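Local coordinates for protein proliferating cell nuclear antigen (PDB 3P91) that acts as a ring-shaped sliding clamp in DNA replication, encircling DNA and probably raising the processivity of the replicative DNA polymerase, at the interface of chains A and B. Residues are numbered along the deposited sequence; one frame, centred on the assembly and turned at random. Chains: chain A/B, Proliferating cell nuclear antigen.

Contact 1: the interface of chains A and B. Residues chain A 184-187; chain B 113-117.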
loop_
_atom_site.group_PDB
_atom_site.type_symbol
_atom_site.label_atom_id
_atom_site.label_comp_id
_atom_site.label_asym_id
_atom_site.label_seq_id
_atom_site.Cartn_x
_atom_site.Cartn_y
_atom_site.Cartn_z
ATOM N N CYS A 184 -5.680 -25.160 -13.151
ATOM C CA CYS A 184 -6.796 -25.314 -14.060
ATOM C C CYS A 184 -8.029 -24.623 -13.498
ATOM O O CYS A 184 -8.554 -25.036 -12.468
ATOM C CB CYS A 184 -7.094 -26.797 -14.258
ATOM S SG CYS A 184 -8.413 -27.128 -15.444
ATOM N N MET A 185 -8.473 -23.561 -14.168
ATOM C CA MET A 185 -9.741 -22.911 -13.843
ATOM C C MET A 185 -10.778 -23.340 -14.868
ATOM O O MET A 185 -10.488 -23.424 -16.058
ATOM C CB MET A 185 -9.613 -21.377 -13.820
ATOM N N THR A 186 -11.983 -23.635 -14.403
ATOM C CA THR A 186 -13.049 -24.049 -15.297
ATOM C C THR A 186 -14.302 -23.224 -15.054
ATOM O O THR A 186 -14.811 -23.155 -13.932
ATOM C CB THR A 186 -13.381 -25.545 -15.148
ATOM O OG1 THR A 186 -12.333 -26.323 -15.732
ATOM C CG2 THR A 186 -14.683 -25.880 -15.852
ATOM N N LEU A 187 -14.786 -22.601 -16.122
ATOM C CA LEU A 187 -15.973 -21.770 -16.072
ATOM C C LEU A 187 -17.081 -22.433 -16.873
ATOM O O LEU A 187 -16.827 -23.028 -17.919
ATOM C CB LEU A 187 -15.656 -20.399 -16.663
ATOM C CG LEU A 187 -14.409 -19.733 -16.085
ATOM C CD1 LEU A 187 -13.845 -18.706 -17.039
ATOM C CD2 LEU A 187 -14.711 -19.098 -14.744
ATOM N N ASN B 113 -19.971 -20.548 -10.287
ATOM C CA ASN B 113 -19.898 -21.234 -11.572
ATOM C C ASN B 113 -18.451 -21.414 -12.014
ATOM O O ASN B 113 -18.157 -21.503 -13.208
ATOM N N LYS B 114 -17.550 -21.460 -11.036
ATOM C CA LYS B 114 -16.127 -21.630 -11.299
ATOM C C LYS B 114 -15.514 -22.732 -10.441
ATOM O O LYS B 114 -15.930 -22.965 -9.309
ATOM C CB LYS B 114 -15.378 -20.319 -11.059
ATOM C CG LYS B 114 -13.893 -20.416 -11.350
ATOM C CD LYS B 114 -13.235 -19.046 -11.399
ATOM C CE LYS B 114 -13.013 -18.477 -10.009
ATOM N NZ LYS B 114 -11.991 -17.386 -10.011
ATOM N N THR B 115 -14.515 -23.411 -10.985
ATOM C CA THR B 115 -13.772 -24.393 -10.216
ATOM C C THR B 115 -12.292 -24.324 -10.547
ATOM O O THR B 115 -11.905 -24.317 -11.711
ATOM C CB THR B 115 -14.265 -25.808 -10.492
ATOM O OG1 THR B 115 -15.584 -25.967 -9.957
ATOM C CG2 THR B 115 -13.337 -26.807 -9.837
ATOM N N MET B 116 -11.462 -24.279 -9.517
ATOM C CA MET B 116 -10.029 -24.214 -9.722
ATOM C C MET B 116 -9.361 -25.457 -9.158
ATOM O O MET B 116 -9.623 -25.858 -8.027
ATOM C CB MET B 116 -9.476 -22.950 -9.073
ATOM C CG MET B 116 -10.159 -21.679 -9.563
ATOM S SD MET B 116 -9.746 -20.196 -8.618
ATOM C CE MET B 116 -7.985 -20.097 -8.900
ATOM N N LYS B 117 -8.509 -26.086 -9.956
ATOM C CA LYS B 117 -7.800 -27.260 -9.492
ATOM C C LYS B 117 -6.313 -27.023 -9.620
ATOM O O LYS B 117 -5.821 -26.636 -10.675
ATOM C CB LYS B 117 -8.213 -28.503 -10.282
HETATM O O HOH W 1 -10.768 -26.724 -13.165
#
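Strand 181-188 of chain A and strand 114-121 of chain B run antiparallel, edge to edge, so that one beta-sheet continues from subunit to subunit. A:Thr186 and B:Thr115 form a mutually bonded pair: the amide N of A:Thr186 gives a hydrogen bond to O of B:Thr115 at 2.8 Å, and the amide N of B:Thr115 returns one to O of A:Thr186 at 3.0 Å. Both approach in the plane of the receiving carbonyl. Two residues along, the amide N of B:Lys117 meets O of A:Cys184 at 2.7 Å, with 164° at the hydrogen, whereas the reverse bond of that pair is weak.

Side chains add a polar and an apolar element. On one side of the ribbon, a water lies 2.9 Å from the carbonyl O of A:Cys184 and 3.0 Å from the carbonyl O of B:Thr115, so each of these oxygens has the water in addition to its amide partner. The hydroxyl OG1 of A:Thr186, placed beside its own backbone N and anti to the carbonyl carbon (chi1 -73°), reaches the same water at 3.0 Å; the thiol of A:Cys184 touches it weakly. Across the sheet on the opposite side, A:Leu187 and B:Lys114 lie alongside each other, pointing the same way. The branch CD2 of the leucine rests 3.7 Å from CD of the lysine, where CG anti to the backbone N (chi1 -178°) lays the aliphatic stem along the leucine and the bend at chi3 turns the amine end away. The backbone ladder thus joins neighbouring subunits and helps close the clamp ring.

Contact 2: the interface of chains A and B. Residues chain A 158, 180-183; chain B 82-83, 117-121.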
loop_
_atom_site.group_PDB
_atom_site.type_symbol
_atom_site.label_atom_id
_atom_site.label_comp_id
_atom_site.label_asym_id
_atom_site.label_seq_id
_atom_site.Cartn_x
_atom_site.Cartn_y
_atom_site.Cartn_z
ATOM N N LEU A 158 1.538 -18.363 -10.685
ATOM C CA LEU A 158 1.608 -19.810 -10.545
ATOM C C LEU A 158 2.025 -20.526 -11.826
ATOM O O LEU A 158 2.323 -21.722 -11.807
ATOM C CB LEU A 158 0.250 -20.337 -10.105
ATOM C CG LEU A 158 -0.305 -19.780 -8.800
ATOM C CD1 LEU A 158 -1.779 -20.101 -8.668
ATOM C CD2 LEU A 158 0.481 -20.308 -7.600
ATOM N N MET A 180 6.186 -25.468 -9.928
ATOM C CA MET A 180 5.743 -26.146 -8.720
ATOM C C MET A 180 4.246 -26.399 -8.702
ATOM O O MET A 180 3.703 -26.883 -7.706
ATOM C CB MET A 180 6.158 -25.349 -7.481
ATOM C CG MET A 180 5.810 -23.867 -7.522
ATOM S SD MET A 180 4.223 -23.427 -6.775
ATOM C CE MET A 180 4.367 -21.633 -6.810
ATOM N N CYS A 181 3.582 -26.094 -9.808
ATOM C CA CYS A 181 2.136 -26.092 -9.804
ATOM C C CYS A 181 1.573 -26.350 -11.191
ATOM O O CYS A 181 2.113 -25.870 -12.178
ATOM C CB CYS A 181 1.655 -24.737 -9.289
ATOM S SG CYS A 181 -0.071 -24.662 -8.844
ATOM N N GLU A 182 0.500 -27.130 -11.261
ATOM C CA GLU A 182 -0.308 -27.208 -12.468
ATOM C C GLU A 182 -1.678 -26.660 -12.105
ATOM O O GLU A 182 -2.296 -27.108 -11.148
ATOM C CB GLU A 182 -0.413 -28.642 -12.989
ATOM N N THR A 183 -2.140 -25.667 -12.855
ATOM C CA THR A 183 -3.367 -24.972 -12.504
ATOM C C THR A 183 -4.427 -25.109 -13.581
ATOM O O THR A 183 -4.121 -25.164 -14.764
ATOM C CB THR A 183 -3.105 -23.486 -12.253
ATOM O OG1 THR A 183 -2.054 -23.345 -11.290
ATOM C CG2 THR A 183 -4.355 -22.802 -11.740
ATOM N N LYS B 82 1.013 -19.228 -1.863
ATOM C CA LYS B 82 0.776 -18.694 -3.207
ATOM C C LYS B 82 -0.485 -19.278 -3.861
ATOM O O LYS B 82 -1.249 -18.569 -4.508
ATOM C CB LYS B 82 2.002 -18.908 -4.103
ATOM C CG LYS B 82 3.220 -18.104 -3.664
ATOM C CD LYS B 82 4.372 -18.209 -4.648
ATOM C CE LYS B 82 4.077 -17.461 -5.927
ATOM N NZ LYS B 82 5.231 -17.493 -6.866
ATOM N N ILE B 83 -0.707 -20.572 -3.680
ATOM C CA ILE B 83 -1.926 -21.195 -4.172
ATOM C C ILE B 83 -3.159 -20.729 -3.397
ATOM O O ILE B 83 -4.184 -20.393 -3.988
ATOM C CB ILE B 83 -1.841 -22.724 -4.095
ATOM C CG1 ILE B 83 -0.623 -23.223 -4.869
ATOM C CG2 ILE B 83 -3.102 -23.344 -4.631
ATOM C CD1 ILE B 83 -0.464 -24.731 -4.850
ATOM N N LYS B 117 -8.509 -26.086 -9.956
ATOM C CA LYS B 117 -7.800 -27.260 -9.492
ATOM C C LYS B 117 -6.313 -27.023 -9.620
ATOM O O LYS B 117 -5.821 -26.636 -10.675
ATOM C CB LYS B 117 -8.213 -28.503 -10.282
ATOM N N PHE B 118 -5.598 -27.247 -8.531
ATOM C CA PHE B 118 -4.157 -27.106 -8.542
ATOM C C PHE B 118 -3.535 -28.438 -8.197
ATOM O O PHE B 118 -4.042 -29.161 -7.346
ATOM C CB PHE B 118 -3.714 -26.075 -7.515
ATOM C CG PHE B 118 -4.601 -24.870 -7.446
ATOM C CD1 PHE B 118 -4.218 -23.676 -8.031
ATOM C CD2 PHE B 118 -5.821 -24.926 -6.792
ATOM C CE1 PHE B 118 -5.030 -22.566 -7.965
ATOM C CE2 PHE B 118 -6.640 -23.819 -6.725
ATOM C CZ PHE B 118 -6.245 -22.639 -7.309
ATOM N N GLY B 119 -2.444 -28.763 -8.877
ATOM C CA GLY B 119 -1.590 -29.855 -8.466
ATOM C C GLY B 119 -0.345 -29.255 -7.846
ATOM O O GLY B 119 0.471 -28.660 -8.540
ATOM N N LEU B 120 -0.212 -29.381 -6.531
ATOM C CA LEU B 120 0.991 -28.933 -5.849
ATOM C C LEU B 120 1.987 -30.077 -5.708
ATOM O O LEU B 120 1.671 -31.110 -5.131
ATOM C CB LEU B 120 0.656 -28.395 -4.464
ATOM C CG LEU B 120 1.879 -28.236 -3.556
ATOM C CD1 LEU B 120 2.898 -27.278 -4.176
ATOM C CD2 LEU B 120 1.467 -27.771 -2.170
ATOM N N ASN B 121 3.190 -29.890 -6.235
ATOM C CA ASN B 121 4.232 -30.897 -6.105
ATOM C C ASN B 121 4.654 -31.013 -4.659
ATOM O O ASN B 121 4.976 -30.017 -4.029
ATOM C CB ASN B 121 5.448 -30.528 -6.950
ATOM C CG ASN B 121 5.115 -30.387 -8.418
ATOM O OD1 ASN B 121 4.339 -31.165 -8.968
ATOM N ND2 ASN B 121 5.698 -29.382 -9.062
#
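This part of the PCNA subunit interface combines the start of strand 181-188 of chain A, paired antiparallel with the later half of strand 114-121 of chain B, with the ends of two helices, 145-158 of A and 77-84 of B, which pack against one face of the sheet. A:Glu182 and B:Gly119 bond reciprocally through their backbones: N of B:Gly119 donates to O of A:Glu182 at 2.8 Å, and N of A:Glu182 to O of B:Gly119 at 3.1 Å, the latter on a lone pair in the carbonyl plane. At the strand end, the link from the amide of B:Asn121 to the carbonyl of A:Met180 is long and weak.

The helix side of the sheet is mainly apolar. B:Phe118 lies alongside A:Thr183, pointing the same way, and the methyl CG2 of the threonine, anti to the backbone N, stands 3.8 Å from ring atom CD1. Within chain B, CG2 of B:Ile83 sits over one face of this ring, towards the rim, and so helps to position it; A:Leu158 crosses the phenylalanine obliquely. The thiol SG of A:Cys181, anti to its backbone N (chi1 -166°), points towards helix 77-84 of chain B and passes beside the end of B:Ile83, 4.0 Å from its CD1. Branch CD2 of A:Leu158 reaches across to the last turn of that helix, lying 3.9 Å from the carbonyl O of B:Lys82. A:Met180 holds CG in the crowded position between backbone N and carbonyl carbon (chi1 49°) and bends again at chi2; its methyl CE thereby meets the aliphatic CD of B:Lys82 at 4.0 Å, the two side chains crossing at about a right angle.

Contact 1 and contact 2 are consecutive stretches of one subunit junction, their C-alpha centres about 13 Å apart. Both use strand 181-188 of chain A and strand 114-121 of chain B, and B:Lys117 belongs to both, so the backbone pairing passes from one into the other without a break. The ladder is common to both, and contact 2 adds helix-backed side chains that should steady the same edge. Because each subunit offers strand 181-188 at one end and strand 114-121 at the other, the subunits can join head to tail, consistent with the closed trimer of the deposited assembly.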